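Catabolite control protein A (Lactococcus lactis, PDB 2O20) probably acts as a global transcriptional regulator of carbon catabolite repression and activation, binding cis-regulatory DNA as a member of the LacI family. Local coordinates at residues 74-79 with 277-282; 284-289 with 326-331. The protein carries 1 engineered substitution. All blocks are in the same frame, centred on the assembly; numbering follows the deposited sequence.

Contact 1: residues 74-79 with 277-282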
loop_
_atom_site.group_PDB
_atom_site.type_symbol
_atom_site.label_atom_id
_atom_site.label_comp_id
_atom_site.label_asym_id
_atom_site.label_seq_id
_atom_site.Cartn_x
_atom_site.Cartn_y
_atom_site.Cartn_z
ATOM N N THR D 74 -2.648 -1.606 -5.068
ATOM C CA THR D 74 -2.115 -0.415 -4.389
ATOM C C THR D 74 -3.014 0.178 -3.289
ATOM O O THR D 74 -2.635 1.155 -2.652
ATOM C CB THR D 74 -1.804 0.716 -5.399
ATOM O OG1 THR D 74 -3.024 1.108 -6.025
ATOM C CG2 THR D 74 -0.795 0.263 -6.433
ATOM N N SER D 75 -4.175 -0.400 -3.037
ATOM C CA SER D 75 -4.899 -0.129 -1.760
ATOM C C SER D 75 -4.366 -1.035 -0.667
ATOM O O SER D 75 -4.527 -2.263 -0.762
ATOM C CB SER D 75 -6.409 -0.407 -1.873
ATOM O OG SER D 75 -7.026 -0.450 -0.565
ATOM N N THR D 76 -3.774 -0.459 0.392
ATOM C CA THR D 76 -3.247 -1.304 1.452
ATOM C C THR D 76 -4.375 -1.983 2.231
ATOM O O THR D 76 -4.127 -2.996 2.859
ATOM C CB THR D 76 -2.315 -0.574 2.448
ATOM O OG1 THR D 76 -3.001 0.497 3.100
ATOM C CG2 THR D 76 -1.085 -0.069 1.764
ATOM N N TYR D 77 -5.575 -1.389 2.222
ATOM C CA TYR D 77 -6.803 -1.993 2.767
ATOM C C TYR D 77 -7.101 -3.345 2.095
ATOM O O TYR D 77 -7.199 -4.376 2.779
ATOM C CB TYR D 77 -7.987 -1.013 2.592
ATOM C CG TYR D 77 -9.326 -1.567 2.980
ATOM C CD1 TYR D 77 -9.768 -1.482 4.268
ATOM C CD2 TYR D 77 -10.142 -2.205 2.042
ATOM C CE1 TYR D 77 -11.008 -2.015 4.658
ATOM C CE2 TYR D 77 -11.390 -2.744 2.415
ATOM C CZ TYR D 77 -11.801 -2.646 3.726
ATOM O OH TYR D 77 -13.004 -3.170 4.105
ATOM N N PHE D 78 -7.210 -3.348 0.759
ATOM C CA PHE D 78 -7.466 -4.588 0.022
ATOM C C PHE D 78 -6.263 -5.546 0.044
ATOM O O PHE D 78 -6.435 -6.760 0.189
ATOM C CB PHE D 78 -7.917 -4.302 -1.415
ATOM C CG PHE D 78 -9.235 -3.603 -1.496
ATOM C CD1 PHE D 78 -10.384 -4.220 -1.028
ATOM C CD2 PHE D 78 -9.329 -2.341 -2.056
ATOM C CE1 PHE D 78 -11.616 -3.590 -1.105
ATOM C CE2 PHE D 78 -10.555 -1.686 -2.128
ATOM C CZ PHE D 78 -11.701 -2.323 -1.631
ATOM N N ALA D 79 -5.055 -5.006 -0.041
ATOM C CA ALA D 79 -3.837 -5.846 0.063
ATOM C C ALA D 79 -3.729 -6.601 1.410
ATOM O O ALA D 79 -3.307 -7.766 1.450
ATOM C CB ALA D 79 -2.586 -5.017 -0.211
ATOM N N SER D 277 -6.092 0.677 8.033
ATOM C CA SER D 277 -5.232 -0.027 7.091
ATOM C C SER D 277 -3.760 0.395 7.253
ATOM O O SER D 277 -3.472 1.420 7.903
ATOM C CB SER D 277 -5.730 0.210 5.648
ATOM O OG SER D 277 -5.585 1.558 5.237
ATOM N N PRO D 278 -2.828 -0.381 6.669
ATOM C CA PRO D 278 -1.411 -0.069 6.845
ATOM C C PRO D 278 -0.933 1.361 6.584
ATOM O O PRO D 278 -0.087 1.834 7.340
ATOM C CB PRO D 278 -0.699 -1.115 5.973
ATOM C CG PRO D 278 -1.666 -2.271 5.940
ATOM C CD PRO D 278 -3.023 -1.666 5.961
ATOM N N ILE D 279 -1.506 2.080 5.616
ATOM C CA ILE D 279 -1.073 3.473 5.394
ATOM C C ILE D 279 -1.276 4.429 6.574
ATOM O O ILE D 279 -0.562 5.435 6.664
ATOM C CB ILE D 279 -1.726 4.137 4.142
ATOM C CG1 ILE D 279 -3.267 4.091 4.173
ATOM C CG2 ILE D 279 -1.117 3.564 2.906
ATOM C CD1 ILE D 279 -3.941 5.174 3.287
ATOM N N THR D 280 -2.272 4.144 7.422
ATOM C CA THR D 280 -2.609 5.022 8.556
ATOM C C THR D 280 -1.446 5.147 9.567
ATOM O O THR D 280 -1.349 6.146 10.274
ATOM C CB THR D 280 -3.905 4.554 9.287
ATOM O OG1 THR D 280 -3.614 3.362 10.008
ATOM C CG2 THR D 280 -5.016 4.277 8.288
ATOM N N GLN D 281 -0.554 4.157 9.633
ATOM C CA GLN D 281 0.640 4.253 10.480
ATOM C C GLN D 281 1.556 5.436 10.111
ATOM O O GLN D 281 2.280 5.952 10.967
ATOM C CB GLN D 281 1.459 2.944 10.455
ATOM C CG GLN D 281 2.770 3.011 11.285
ATOM C CD GLN D 281 3.546 1.702 11.333
ATOM O OE1 GLN D 281 3.655 1.008 10.327
ATOM N NE2 GLN D 281 4.108 1.372 12.504
ATOM N N TYR D 282 1.487 5.871 8.856
ATOM C CA TYR D 282 2.443 6.819 8.311
ATOM C C TYR D 282 1.888 8.247 8.278
ATOM O O TYR D 282 2.479 9.128 7.688
ATOM C CB TYR D 282 2.884 6.352 6.916
ATOM C CG TYR D 282 3.587 5.009 6.970
ATOM C CD1 TYR D 282 4.864 4.904 7.492
ATOM C CD2 TYR D 282 2.944 3.847 6.545
ATOM C CE1 TYR D 282 5.510 3.688 7.557
ATOM C CE2 TYR D 282 3.561 2.617 6.615
ATOM C CZ TYR D 282 4.846 2.542 7.135
ATOM O OH TYR D 282 5.459 1.338 7.224
HETATM O O HOH W 1 -5.935 1.774 2.444
#
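T76 and Y77, in the first turn of helix 76-91, meet the start of the 277-282 loop, with CA atoms 5.8 Å apart for T76 and P278 and 5.0 Å apart for Y77 and S277. The beginning of 277-282 faces the N-terminal end of the helix. T76 carries the contact. Its OG1 lies between the backbone N and the carbonyl carbon (chi1 60°) and accepts a weak hydrogen bond from I279 N at 3.3 Å, bent to 153°. The T76 methyl CG2 sits 3.8 Å from I279 CG2. The P278 ring packs against the same threonine, with CD 3.6 Å from T76 O and both CB and CG against T76 CB. An alanine at P278, lacking CG and CD, would probably open a gap beside T76 O and reduce the hold on T76 to CB. Beside the ring, S277 CB packs against Y77 CA, while a water accepts a hydrogen bond from Y77 N and donates one to S277 OG at 2.8 Å. S277 OG also bonds D248, so a buried hydroxyl has two partners. S75 is the N-cap: its OG accepts from F78 N along a nearly straight line, 171° at the hydrogen, which secures the turn that presents T76 and Y77. This is a bridge across the cleft of a periplasmic-binding-protein fold, where LacI-family relatives commonly bind effectors. T76 and I279 also pack on T74 and T76 of the second subunit, placing the bridge at the dimer interface. Within the chain, Y77 and S277 both touch L294 of helix 294-309, and I279, in the loop between strands 270-272 and 289-291, touches T249 of helix 248-260.

Contact 2: residues 284-289 with 326-331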
loop_
_atom_site.group_PDB
_atom_site.type_symbol
_atom_site.label_atom_id
_atom_site.label_comp_id
_atom_site.label_asym_id
_atom_site.label_seq_id
_atom_site.Cartn_x
_atom_site.Cartn_y
_atom_site.Cartn_z
ATOM N N TYR D 284 1.121 11.964 9.838
ATOM C CA TYR D 284 1.463 12.923 10.893
ATOM C C TYR D 284 0.662 14.187 10.676
ATOM O O TYR D 284 0.726 14.775 9.601
ATOM C CB TYR D 284 2.953 13.253 10.950
ATOM C CG TYR D 284 3.311 13.929 12.274
ATOM C CD1 TYR D 284 3.671 13.186 13.382
ATOM C CD2 TYR D 284 3.214 15.314 12.417
ATOM C CE1 TYR D 284 3.964 13.813 14.613
ATOM C CE2 TYR D 284 3.496 15.942 13.626
ATOM C CZ TYR D 284 3.863 15.191 14.722
ATOM O OH TYR D 284 4.157 15.830 15.903
ATOM N N PRO D 285 -0.136 14.596 11.677
ATOM C CA PRO D 285 -0.434 13.924 12.962
ATOM C C PRO D 285 -1.026 12.522 12.836
ATOM O O PRO D 285 -1.573 12.151 11.786
ATOM C CB PRO D 285 -1.474 14.856 13.630
ATOM C CG PRO D 285 -1.901 15.742 12.656
ATOM C CD PRO D 285 -0.817 15.892 11.607
ATOM N N THR D 286 -0.912 11.763 13.912
ATOM C CA THR D 286 -1.464 10.421 13.961
ATOM C C THR D 286 -2.991 10.425 13.871
ATOM O O THR D 286 -3.671 11.342 14.356
ATOM C CB THR D 286 -0.984 9.620 15.204
ATOM O OG1 THR D 286 -1.438 10.250 16.401
ATOM C CG2 THR D 286 0.501 9.487 15.217
ATOM N N LEU D 287 -3.493 9.441 13.148
ATOM C CA LEU D 287 -4.879 9.409 12.712
ATOM C C LEU D 287 -5.766 8.465 13.543
ATOM O O LEU D 287 -5.605 7.235 13.517
ATOM C CB LEU D 287 -4.931 9.008 11.226
ATOM C CG LEU D 287 -5.960 9.689 10.313
ATOM C CD1 LEU D 287 -5.944 9.039 8.920
ATOM C CD2 LEU D 287 -7.375 9.693 10.871
ATOM N N THR D 288 -6.728 9.030 14.257
ATOM C CA THR D 288 -7.739 8.227 14.953
ATOM C C THR D 288 -8.582 7.407 13.957
ATOM O O THR D 288 -8.994 7.908 12.917
ATOM C CB THR D 288 -8.657 9.136 15.830
ATOM O OG1 THR D 288 -7.876 9.745 16.854
ATOM C CG2 THR D 288 -9.782 8.351 16.499
ATOM N N SER D 289 -8.842 6.144 14.276
ATOM C CA SER D 289 -9.542 5.269 13.315
ATOM C C SER D 289 -10.295 4.120 14.001
ATOM O O SER D 289 -9.831 3.574 14.990
ATOM C CB SER D 289 -8.529 4.672 12.306
ATOM O OG SER D 289 -9.154 4.160 11.155
ATOM N N PHE D 326 -9.203 3.076 17.799
ATOM C CA PHE D 326 -7.910 3.497 18.317
ATOM C C PHE D 326 -7.801 5.016 18.333
ATOM O O PHE D 326 -7.786 5.644 17.267
ATOM C CB PHE D 326 -6.785 2.928 17.445
ATOM C CG PHE D 326 -6.660 1.417 17.491
ATOM C CD1 PHE D 326 -7.179 0.669 18.553
ATOM C CD2 PHE D 326 -5.963 0.762 16.506
ATOM C CE1 PHE D 326 -7.055 -0.714 18.564
ATOM C CE2 PHE D 326 -5.814 -0.622 16.526
ATOM C CZ PHE D 326 -6.357 -1.353 17.558
ATOM N N SER D 327 -7.694 5.596 19.529
ATOM C CA SER D 327 -7.653 7.060 19.677
ATOM C C SER D 327 -6.235 7.561 19.508
ATOM O O SER D 327 -5.326 7.097 20.200
ATOM C CB SER D 327 -8.212 7.487 21.041
ATOM O OG SER D 327 -9.598 7.222 21.100
ATOM N N ARG D 328 -6.044 8.502 18.581
ATOM C CA ARG D 328 -4.719 9.038 18.284
ATOM C C ARG D 328 -4.813 10.583 18.283
ATOM O O ARG D 328 -5.657 11.152 18.986
ATOM C CB ARG D 328 -4.162 8.412 16.990
ATOM C CG ARG D 328 -3.959 6.883 17.066
ATOM C CD ARG D 328 -3.233 6.339 15.841
ATOM N NE ARG D 328 -3.148 4.883 15.846
ATOM C CZ ARG D 328 -3.608 4.086 14.883
ATOM N NH1 ARG D 328 -4.224 4.585 13.807
ATOM N NH2 ARG D 328 -3.470 2.777 15.019
ATOM N N ARG D 329 -3.954 11.276 17.544
ATOM C CA ARG D 329 -3.863 12.729 17.692
ATOM C C ARG D 329 -4.732 13.545 16.707
ATOM O O ARG D 329 -4.639 14.770 16.699
ATOM C CB ARG D 329 -2.397 13.160 17.662
ATOM C CG ARG D 329 -1.621 12.495 18.824
ATOM C CD ARG D 329 -0.303 13.140 19.131
ATOM N NE ARG D 329 0.376 12.541 20.291
ATOM C CZ ARG D 329 1.062 11.388 20.297
ATOM N NH1 ARG D 329 1.176 10.613 19.211
ATOM N NH2 ARG D 329 1.645 10.994 21.425
ATOM N N SER D 330 -5.627 12.904 15.953
ATOM C CA SER D 330 -6.601 13.661 15.143
ATOM C C SER D 330 -7.951 13.874 15.810
ATOM O O SER D 330 -8.849 14.461 15.187
ATOM C CB SER D 330 -6.794 13.058 13.740
ATOM O OG SER D 330 -7.392 11.766 13.805
ATOM N N THR D 331 -8.073 13.406 17.066
ATOM C CA THR D 331 -9.225 13.653 17.926
ATOM C C THR D 331 -8.738 14.177 19.291
ATOM O O THR D 331 -7.574 13.982 19.675
ATOM C CB THR D 331 -10.128 12.394 18.104
ATOM O OG1 THR D 331 -9.341 11.263 18.508
ATOM C CG2 THR D 331 -10.817 12.048 16.784
#
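S289 and F326 form an antiparallel hydrogen-bonded pair, F326 N to S289 O 2.9 Å, where strands 289-291 and 324-326 run side by side as two of the crossovers joining the subdomains of the LacI-family core. Beyond this pair no further bridge forms; T288 lies nearest R328, L287 nearest S330 and T286 nearest R329, and side chains take over the bonding. T288 is the hub. Its OG1, beside the backbone N and anti to the carbonyl carbon (chi1 -64°), accepts from R328 N at 2.8 Å and shares a hydrogen bond of 2.7 Å with T331 OG1. These two threonine side chains cross at about a right angle, and both touch K174 of helix 164-177. The T288 methyl CG2 rests 3.4 Å from F326 O. S330 OG answers from the other segment: it accepts from T288 N at 2.9 Å and bonds I271 O, so the hydroxyl ties both segments to strand 270-272. T286 OG1 likewise accepts R329 N, and lies 3.3 Å from both CB and CG of that arginine. P285, after its cis peptide bond, packs on L255 and M259 of helix 248-260. R328 reaches back with its chain extended from CG to NE; NH1 bonds N276 OD1 and also donates to L287 O at 3.0 Å, from 18° out of the carbonyl plane.

The two contacts follow one another along the sequence, with centres about 15 Å apart. They meet where T280 OG1 of the 277-282 loop packs 4.0 Å from R328 NH1. N276, just before that loop, ties the two together: its OD1 bonds both T280 OG1 and R328 NH1, and its backbone N bonds S289 OG weakly. D248 is a second meeting point, bonded by S277 of contact 1 and touched by S289 of contact 2. Contact 1 joins the two subdomains, while contact 2, its centre about 19 Å from the centre of the chain, joins the C-terminal segment to the chain leading into strand 289-291.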